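Local coordinates for protein transcarboxylase 5S subunit (Propionibacterium freudenreichii subsp. shermanii, PDB 1RQB) that transfers a carboxyl group from the biotin of the 1.3S subunit to pyruvate, forming oxaloacetate at a cobalt site in a TIM barrel, at residues A[19-30]-A[242-253]; A[136-144]-A[355-363]. All coordinates share one frame; numbering follows the deposited sequence.

Contact 1: A[19-30]-A[242-253]; sequences VSEPREVGITEL and IEAGVDVVDTAI
R23 and S20 grip the end of helix 234-243 and the turn after it. The R23 chain runs extended from CG to NE (chi3 -179°) and brings its guanidinium edge to two carbonyls. R23 NH2 donates to I242 O at 2.9 Å, on a lone pair in the carbonyl plane. R23 NH1 and NH2 both hold V246 O end-on, from one face of its plane, R23 NH2 at 2.7 Å. R23 NE donates to S20 OG, and S20 OG itself donates to I242 O at 2.9 Å. G245 N adds a third bond to that oxygen, within a Schellman motif. With an alanine here instead of R23, V246 O would probably lose both donors, I242 O one of its three, and S20 OG the N-H that fixes it.

Backbone bonds join strand 26-29 to strand 248-251 in parallel. G26 N donates to D247 O, and T28 N to V249 O at 3.0 Å.

Apolar contacts lie on the face of I27 and V249, where I27 CD1 sits tightly on V249 CG2 at 3.4 Å. V25 CG2 meets I242 CG2 at 3.8 Å.

E29 bends at chi2 (57°), and E29 OE2 takes I253 N on its syn lone pair at 2.9 Å. E29 OE1 hydrogen-bonds T265 OG1. D250 OD2 hydrogen-bonds ND1 of the cobalt ligand H226 and salt-bridges R135. The pairing closes the parallel TIM barrel by joining its first strand to strand 248-251.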
loop_
_atom_site.group_PDB
_atom_site.type_symbol
_atom_site.label_atom_id
_atom_site.label_comp_id
_atom_site.label_asym_id
_atom_site.label_seq_id
_atom_site.Cartn_x
_atom_site.Cartn_y
_atom_site.Cartn_z
ATOM N N VAL A 19 6.580 17.038 19.009
ATOM C CA VAL A 19 6.470 15.581 18.856
ATOM C C VAL A 19 6.833 14.917 20.186
ATOM O O VAL A 19 7.549 15.497 21.001
ATOM C CB VAL A 19 7.372 15.045 17.715
ATOM C CG1 VAL A 19 6.941 15.670 16.392
ATOM C CG2 VAL A 19 8.847 15.351 17.995
ATOM N N SER A 20 6.340 13.705 20.398
ATOM C CA SER A 20 6.581 13.004 21.667
ATOM C C SER A 20 8.060 12.652 21.830
ATOM O O SER A 20 8.830 12.611 20.870
ATOM C CB SER A 20 5.709 11.741 21.766
ATOM O OG SER A 20 5.918 10.870 20.665
ATOM N N GLU A 21 8.435 12.404 23.080
ATOM C CA GLU A 21 9.817 12.053 23.436
ATOM C C GLU A 21 10.168 10.692 22.832
ATOM O O GLU A 21 9.285 9.878 22.569
ATOM C CB GLU A 21 9.949 11.963 24.963
ATOM C CG GLU A 21 9.151 10.827 25.611
ATOM C CD GLU A 21 7.638 11.010 25.555
ATOM O OE1 GLU A 21 6.917 10.042 25.890
ATOM O OE2 GLU A 21 7.163 12.111 25.191
ATOM N N PRO A 22 11.466 10.438 22.584
ATOM C CA PRO A 22 11.914 9.161 22.021
ATOM C C PRO A 22 11.353 8.052 22.913
ATOM O O PRO A 22 11.385 8.168 24.137
ATOM C CB PRO A 22 13.433 9.264 22.112
ATOM C CG PRO A 22 13.663 10.750 21.865
ATOM C CD PRO A 22 12.594 11.380 22.731
ATOM N N ARG A 23 10.850 6.973 22.318
ATOM C CA ARG A 23 10.235 5.919 23.138
ATOM C C ARG A 23 9.918 4.700 22.269
ATOM O O ARG A 23 9.974 4.766 21.043
ATOM C CB ARG A 23 8.925 6.471 23.719
ATOM C CG ARG A 23 7.920 6.867 22.622
ATOM C CD ARG A 23 6.744 7.763 23.127
ATOM N NE ARG A 23 5.837 8.075 22.015
ATOM C CZ ARG A 23 4.838 7.277 21.660
ATOM N NH1 ARG A 23 4.635 6.174 22.350
ATOM N NH2 ARG A 23 4.080 7.534 20.588
ATOM N N GLU A 24 9.572 3.592 22.922
ATOM C CA GLU A 24 9.189 2.381 22.186
ATOM C C GLU A 24 7.679 2.432 21.948
ATOM O O GLU A 24 6.909 2.816 22.830
ATOM C CB GLU A 24 9.520 1.104 22.972
ATOM C CG GLU A 24 10.986 0.892 23.253
ATOM C CD GLU A 24 11.257 -0.424 23.964
ATOM O OE1 GLU A 24 12.438 -0.796 24.065
ATOM O OE2 GLU A 24 10.296 -1.084 24.424
ATOM N N VAL A 25 7.271 2.070 20.742
ATOM C CA VAL A 25 5.845 2.040 20.390
ATOM C C VAL A 25 5.425 0.570 20.333
ATOM O O VAL A 25 6.125 -0.253 19.743
ATOM C CB VAL A 25 5.602 2.684 19.004
ATOM C CG1 VAL A 25 4.107 2.679 18.679
ATOM C CG2 VAL A 25 6.140 4.103 18.990
ATOM N N GLY A 26 4.309 0.231 20.965
ATOM C CA GLY A 26 3.868 -1.153 20.940
ATOM C C GLY A 26 3.147 -1.475 19.639
ATOM O O GLY A 26 2.551 -0.597 19.018
ATOM N N ILE A 27 3.177 -2.741 19.242
ATOM C CA ILE A 27 2.516 -3.174 18.004
ATOM C C ILE A 27 1.581 -4.349 18.294
ATOM O O ILE A 27 1.968 -5.308 18.962
ATOM C CB ILE A 27 3.526 -3.688 16.963
ATOM C CG1 ILE A 27 4.475 -2.561 16.542
ATOM C CG2 ILE A 27 2.770 -4.311 15.767
ATOM C CD1 ILE A 27 3.828 -1.450 15.779
ATOM N N THR A 28 0.354 -4.249 17.794
ATOM C CA THR A 28 -0.618 -5.346 17.915
ATOM C C THR A 28 -0.733 -6.000 16.536
ATOM O O THR A 28 -0.963 -5.314 15.540
ATOM C CB THR A 28 -2.000 -4.835 18.375
ATOM O OG1 THR A 28 -1.960 -4.592 19.783
ATOM C CG2 THR A 28 -3.110 -5.873 18.080
ATOM N N GLU A 29 -0.537 -7.319 16.475
ATOM C CA GLU A 29 -0.601 -8.070 15.212
ATOM C C GLU A 29 -2.042 -8.519 14.953
ATOM O O GLU A 29 -2.703 -9.055 15.841
ATOM C CB GLU A 29 0.343 -9.275 15.271
ATOM C CG GLU A 29 0.361 -10.146 14.002
ATOM C CD GLU A 29 0.720 -9.375 12.732
ATOM O OE1 GLU A 29 1.790 -8.708 12.663
ATOM O OE2 GLU A 29 -0.080 -9.446 11.789
ATOM N N LEU A 30 -2.501 -8.347 13.710
ATOM C CA LEU A 30 -3.895 -8.643 13.348
ATOM C C LEU A 30 -4.030 -9.817 12.375
ATOM O O LEU A 30 -5.145 -10.138 11.966
ATOM C CB LEU A 30 -4.502 -7.416 12.666
ATOM C CG LEU A 30 -4.473 -6.097 13.443
ATOM C CD1 LEU A 30 -4.829 -4.936 12.495
ATOM C CD2 LEU A 30 -5.482 -6.178 14.587
ATOM N N ILE A 242 1.993 8.518 16.229
ATOM C CA ILE A 242 3.169 8.227 17.062
ATOM C C ILE A 242 3.793 9.552 17.508
ATOM O O ILE A 242 4.213 9.697 18.655
ATOM C CB ILE A 242 4.183 7.355 16.280
ATOM C CG1 ILE A 242 3.609 5.936 16.143
ATOM C CG2 ILE A 242 5.558 7.341 16.994
ATOM C CD1 ILE A 242 4.353 5.056 15.149
ATOM N N GLU A 243 3.837 10.538 16.622
ATOM C CA GLU A 243 4.383 11.843 17.023
ATOM C C GLU A 243 3.494 12.466 18.103
ATOM O O GLU A 243 3.979 13.191 18.969
ATOM C CB GLU A 243 4.504 12.786 15.808
ATOM C CG GLU A 243 5.529 12.292 14.768
ATOM C CD GLU A 243 5.612 13.163 13.504
ATOM O OE1 GLU A 243 4.599 13.801 13.136
ATOM O OE2 GLU A 243 6.699 13.190 12.868
ATOM N N ALA A 244 2.197 12.165 18.075
ATOM C CA ALA A 244 1.271 12.740 19.061
ATOM C C ALA A 244 1.305 11.955 20.374
ATOM O O ALA A 244 0.693 12.368 21.358
ATOM C CB ALA A 244 -0.144 12.778 18.505
ATOM N N GLY A 245 1.995 10.817 20.392
ATOM C CA GLY A 245 2.095 10.040 21.622
ATOM C C GLY A 245 1.315 8.736 21.747
ATOM O O GLY A 245 1.175 8.208 22.851
ATOM N N VAL A 246 0.812 8.199 20.639
ATOM C CA VAL A 246 0.044 6.947 20.716
ATOM C C VAL A 246 0.928 5.835 21.284
ATOM O O VAL A 246 2.116 5.733 20.975
ATOM C CB VAL A 246 -0.549 6.563 19.334
ATOM C CG1 VAL A 246 0.515 5.903 18.433
ATOM C CG2 VAL A 246 -1.749 5.643 19.544
ATOM N N ASP A 247 0.325 4.978 22.099
ATOM C CA ASP A 247 1.064 3.915 22.796
ATOM C C ASP A 247 1.245 2.651 21.955
ATOM O O ASP A 247 2.306 2.032 22.008
ATOM C CB ASP A 247 0.330 3.565 24.090
ATOM C CG ASP A 247 0.175 4.772 24.997
ATOM O OD1 ASP A 247 1.086 5.006 25.815
ATOM O OD2 ASP A 247 -0.832 5.506 24.867
ATOM N N VAL A 248 0.217 2.266 21.200
ATOM C CA VAL A 248 0.258 1.022 20.416
ATOM C C VAL A 248 -0.452 1.225 19.076
ATOM O O VAL A 248 -1.466 1.918 19.016
ATOM C CB VAL A 248 -0.526 -0.129 21.147
ATOM C CG1 VAL A 248 -0.527 -1.424 20.282
ATOM C CG2 VAL A 248 0.057 -0.383 22.545
ATOM N N VAL A 249 0.065 0.629 17.997
ATOM C CA VAL A 249 -0.631 0.715 16.704
ATOM C C VAL A 249 -0.852 -0.706 16.179
ATOM O O VAL A 249 -0.037 -1.591 16.441
ATOM C CB VAL A 249 0.156 1.582 15.664
ATOM C CG1 VAL A 249 0.232 3.052 16.161
ATOM C CG2 VAL A 249 1.549 1.029 15.449
ATOM N N ASP A 250 -1.981 -0.943 15.497
ATOM C CA ASP A 250 -2.313 -2.272 14.958
ATOM C C ASP A 250 -1.828 -2.392 13.512
ATOM O O ASP A 250 -2.021 -1.483 12.705
ATOM C CB ASP A 250 -3.829 -2.520 14.956
ATOM C CG ASP A 250 -4.447 -2.481 16.337
ATOM O OD1 ASP A 250 -3.726 -2.213 17.320
ATOM O OD2 ASP A 250 -5.673 -2.721 16.426
ATOM N N THR A 251 -1.220 -3.532 13.185
ATOM C CA THR A 251 -0.717 -3.777 11.826
ATOM C C THR A 251 -0.890 -5.258 11.482
ATOM O O THR A 251 -1.206 -6.082 12.339
ATOM C CB THR A 251 0.795 -3.415 11.710
ATOM O OG1 THR A 251 1.548 -4.268 12.586
ATOM C CG2 THR A 251 1.043 -1.953 12.112
ATOM N N ALA A 252 -0.669 -5.583 10.214
ATOM C CA ALA A 252 -0.787 -6.975 9.750
ATOM C C ALA A 252 0.511 -7.365 9.042
ATOM O O ALA A 252 1.064 -6.569 8.285
ATOM C CB ALA A 252 -1.971 -7.110 8.768
ATOM N N ILE A 253 0.981 -8.594 9.269
ATOM C CA ILE A 253 2.216 -9.059 8.614
ATOM C C ILE A 253 2.117 -8.737 7.121
ATOM O O ILE A 253 1.059 -8.884 6.509
ATOM C CB ILE A 253 2.453 -10.566 8.904
ATOM C CG1 ILE A 253 3.951 -10.905 8.755
ATOM C CG2 ILE A 253 1.574 -11.419 8.005
ATOM C CD1 ILE A 253 4.840 -10.238 9.808
HETATM O O HOH W 1 4.414 3.261 23.468
HETATM O O HOH W 2 -4.154 -3.102 20.175
#

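Contact 2: A[136-144]-A[355-363]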
loop_
_atom_site.group_PDB
_atom_site.type_symbol
_atom_site.label_atom_id
_atom_site.label_comp_id
_atom_site.label_asym_id
_atom_site.label_seq_id
_atom_site.Cartn_x
_atom_site.Cartn_y
_atom_site.Cartn_z
ATOM N N VAL A 136 -13.822 -3.562 23.456
ATOM C CA VAL A 136 -15.289 -3.463 23.439
ATOM C C VAL A 136 -15.714 -2.245 22.617
ATOM O O VAL A 136 -15.242 -1.138 22.870
ATOM C CB VAL A 136 -15.838 -3.308 24.877
ATOM C CG1 VAL A 136 -17.360 -3.361 24.861
ATOM C CG2 VAL A 136 -15.279 -4.421 25.769
ATOM N N PHE A 137 -16.595 -2.442 21.635
ATOM C CA PHE A 137 -17.031 -1.288 20.836
ATOM C C PHE A 137 -18.540 -1.327 20.586
ATOM O O PHE A 137 -19.222 -2.316 20.853
ATOM C CB PHE A 137 -16.250 -1.216 19.502
ATOM C CG PHE A 137 -16.796 -2.097 18.398
ATOM C CD1 PHE A 137 -17.499 -1.542 17.336
ATOM C CD2 PHE A 137 -16.605 -3.475 18.421
ATOM C CE1 PHE A 137 -18.009 -2.345 16.304
ATOM C CE2 PHE A 137 -17.110 -4.287 17.399
ATOM C CZ PHE A 137 -17.810 -3.724 16.341
ATOM N N ASP A 138 -19.052 -0.196 20.121
ATOM C CA ASP A 138 -20.470 -0.058 19.762
ATOM C C ASP A 138 -20.522 0.677 18.422
ATOM O O ASP A 138 -19.900 1.726 18.263
ATOM C CB ASP A 138 -21.231 0.741 20.814
ATOM C CG ASP A 138 -22.699 0.891 20.466
ATOM O OD1 ASP A 138 -23.453 -0.096 20.606
ATOM O OD2 ASP A 138 -23.096 1.991 20.024
ATOM N N ALA A 139 -21.282 0.127 17.484
ATOM C CA ALA A 139 -21.383 0.661 16.119
ATOM C C ALA A 139 -21.888 2.106 16.094
ATOM O O ALA A 139 -21.624 2.830 15.136
ATOM C CB ALA A 139 -22.291 -0.237 15.278
HETATM N N MSE A 140 -22.596 2.548 17.130
HETATM C CA MSE A 140 -23.105 3.928 17.128
HETATM C C MSE A 140 -22.330 4.795 18.125
HETATM O O MSE A 140 -22.659 5.964 18.320
HETATM C CB MSE A 140 -24.584 3.923 17.491
HETATM C CG MSE A 140 -25.407 3.002 16.609
HETATM SE SE MSE A 140 -26.879 3.924 15.793
HETATM C CE MSE A 140 -28.026 4.039 17.357
ATOM N N ASN A 141 -21.300 4.221 18.746
ATOM C CA ASN A 141 -20.473 4.921 19.739
ATOM C C ASN A 141 -21.290 5.295 20.978
ATOM O O ASN A 141 -21.002 6.297 21.629
ATOM C CB ASN A 141 -19.828 6.195 19.171
ATOM C CG ASN A 141 -18.568 5.911 18.382
ATOM O OD1 ASN A 141 -17.900 4.901 18.595
ATOM N ND2 ASN A 141 -18.231 6.813 17.472
ATOM N N ASP A 142 -22.312 4.509 21.301
ATOM C CA ASP A 142 -23.110 4.758 22.511
ATOM C C ASP A 142 -22.419 4.026 23.664
ATOM O O ASP A 142 -22.443 2.799 23.738
ATOM C CB ASP A 142 -24.534 4.220 22.314
ATOM C CG ASP A 142 -25.455 4.527 23.490
ATOM O OD1 ASP A 142 -24.960 4.913 24.576
ATOM O OD2 ASP A 142 -26.686 4.367 23.320
ATOM N N PRO A 143 -21.785 4.770 24.582
ATOM C CA PRO A 143 -21.082 4.164 25.716
ATOM C C PRO A 143 -21.938 3.251 26.597
ATOM O O PRO A 143 -21.429 2.311 27.206
ATOM C CB PRO A 143 -20.558 5.375 26.496
ATOM C CG PRO A 143 -20.507 6.464 25.474
ATOM C CD PRO A 143 -21.762 6.238 24.685
ATOM N N ARG A 144 -23.235 3.530 26.662
ATOM C CA ARG A 144 -24.137 2.725 27.500
ATOM C C ARG A 144 -24.179 1.275 27.012
ATOM O O ARG A 144 -24.352 0.357 27.811
ATOM C CB ARG A 144 -25.538 3.324 27.480
ATOM C CG ARG A 144 -25.556 4.765 27.946
ATOM C CD ARG A 144 -26.956 5.333 27.871
ATOM N NE ARG A 144 -27.493 5.227 26.518
ATOM C CZ ARG A 144 -28.738 5.549 26.185
ATOM N NH1 ARG A 144 -29.581 6.000 27.109
ATOM N NH2 ARG A 144 -29.145 5.412 24.930
ATOM N N PHE A 355 -26.479 10.545 12.195
ATOM C CA PHE A 355 -25.077 10.472 11.759
ATOM C C PHE A 355 -24.301 9.333 12.422
ATOM O O PHE A 355 -23.220 9.546 12.970
ATOM C CB PHE A 355 -24.348 11.787 12.032
ATOM C CG PHE A 355 -24.788 12.907 11.146
ATOM C CD1 PHE A 355 -25.475 13.995 11.668
ATOM C CD2 PHE A 355 -24.531 12.864 9.781
ATOM C CE1 PHE A 355 -25.904 15.032 10.838
ATOM C CE2 PHE A 355 -24.952 13.890 8.946
ATOM C CZ PHE A 355 -25.640 14.978 9.480
ATOM N N PRO A 356 -24.836 8.112 12.396
ATOM C CA PRO A 356 -24.008 7.088 13.035
ATOM C C PRO A 356 -22.826 6.764 12.119
ATOM O O PRO A 356 -22.864 7.025 10.917
ATOM C CB PRO A 356 -24.963 5.907 13.165
ATOM C CG PRO A 356 -25.831 6.063 11.934
ATOM C CD PRO A 356 -26.135 7.559 11.973
ATOM N N PRO A 357 -21.739 6.223 12.691
ATOM C CA PRO A 357 -20.551 5.857 11.899
ATOM C C PRO A 357 -21.049 4.806 10.905
ATOM O O PRO A 357 -21.913 4.001 11.251
ATOM C CB PRO A 357 -19.616 5.249 12.944
ATOM C CG PRO A 357 -20.003 5.969 14.216
ATOM C CD PRO A 357 -21.515 6.004 14.130
ATOM N N LEU A 358 -20.531 4.789 9.678
ATOM C CA LEU A 358 -21.027 3.811 8.698
ATOM C C LEU A 358 -20.206 2.521 8.736
ATOM O O LEU A 358 -19.477 2.186 7.804
ATOM C CB LEU A 358 -21.040 4.406 7.289
ATOM C CG LEU A 358 -22.075 5.524 7.099
ATOM C CD1 LEU A 358 -22.070 5.963 5.658
ATOM C CD2 LEU A 358 -23.473 5.038 7.489
ATOM N N VAL A 359 -20.345 1.801 9.836
ATOM C CA VAL A 359 -19.658 0.514 10.012
ATOM C C VAL A 359 -20.739 -0.556 10.164
ATOM O O VAL A 359 -21.895 -0.238 10.438
ATOM C CB VAL A 359 -18.782 0.515 11.273
ATOM C CG1 VAL A 359 -17.744 1.598 11.167
ATOM C CG2 VAL A 359 -19.639 0.737 12.511
ATOM N N THR A 360 -20.373 -1.814 9.970
ATOM C CA THR A 360 -21.360 -2.892 10.127
ATOM C C THR A 360 -21.880 -2.853 11.564
ATOM O O THR A 360 -21.102 -2.699 12.504
ATOM C CB THR A 360 -20.724 -4.263 9.867
ATOM O OG1 THR A 360 -20.182 -4.288 8.543
ATOM C CG2 THR A 360 -21.765 -5.365 10.011
ATOM N N PRO A 361 -23.199 -3.009 11.755
ATOM C CA PRO A 361 -24.268 -3.222 10.770
ATOM C C PRO A 361 -24.979 -1.956 10.285
ATOM O O PRO A 361 -25.841 -2.015 9.410
ATOM C CB PRO A 361 -25.224 -4.126 11.528
ATOM C CG PRO A 361 -25.186 -3.507 12.896
ATOM C CD PRO A 361 -23.703 -3.257 13.121
ATOM N N SER A 362 -24.616 -0.812 10.852
ATOM C CA SER A 362 -25.260 0.461 10.496
ATOM C C SER A 362 -25.179 0.728 8.992
ATOM O O SER A 362 -26.138 1.218 8.398
ATOM C CB SER A 362 -24.607 1.617 11.252
ATOM O OG SER A 362 -24.757 1.457 12.650
ATOM N N SER A 363 -24.043 0.413 8.379
ATOM C CA SER A 363 -23.849 0.664 6.943
ATOM C C SER A 363 -24.860 -0.111 6.093
ATOM O O SER A 363 -25.515 0.463 5.223
ATOM C CB SER A 363 -22.423 0.291 6.529
ATOM O OG SER A 363 -22.108 -1.020 6.951
#
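The loop that follows strand 133-136 of the TIM barrel packs here against the proline-rich segment leading into helix 362-376. That helix belongs to the conserved carboxylase region, so the contact joins the two parts of the subunit. It lies on the side of the barrel that holds the cobalt, and the side chain of V359 is about 9 Å from the ion. No hydrogen bond crosses between the segments. The fit is mostly van der Waals contact of small side chains and backbone.

A139 and M140 sit at the bend of a type I beta turn from D138 to N141. D138 shapes this bend. D138 OD2 accepts from M140 N at 3.0 Å in an Asx turn, and from D142 N at 2.9 Å. The two donors come from opposite faces of the carboxylate. D138 OD1 is hydrogen-bonded to N145 ND2.

A139 CB points into the second segment. A139 CB meets V359 CG2 at 4.0 Å, the CD of P361 and the OG of S362. The peptide bond before P361 is cis, and T360 O also lies near A139 CB, at 3.9 Å. V359 CG1 lies anti to the carbonyl carbon (chi1 -60°), which leaves CG2 between the backbone N and carbonyl carbon, facing A139.

P357 lies against the backbone of the turn. P357 CD is 3.3 Å from A139 O. Its CG meets N141 ND2, while N141 OD1 takes the backbone N of C165.

M140 is a selenomethionine. Its chain bends at chi2 and chi3 (-75°) and lies alongside P356, pointing the same way. M140 SE is 3.8 Å from P356 CB.

How the contacts relate
The centres of the two contacts are 25 Å apart, and their nearest atoms are about 11 Å apart, so they do not meet. Their segments alternate along the chain: 19-30, 136-144, 242-253, then 355-363. Three of the four belong to the TIM barrel. Strands 23-29 and 248-251 of contact 1 are neighbours in its parallel sheet, and contact 2 begins at the end of strand 133-136, in the same sheet. Segment 355-363 comes from the conserved carboxylase region. Contact 1 therefore lies within the barrel, whereas contact 2 ties the barrel to the later region. The side chain of L30 in contact 1 is about 6 Å from the cobalt and that of V359 in contact 2 about 9 Å.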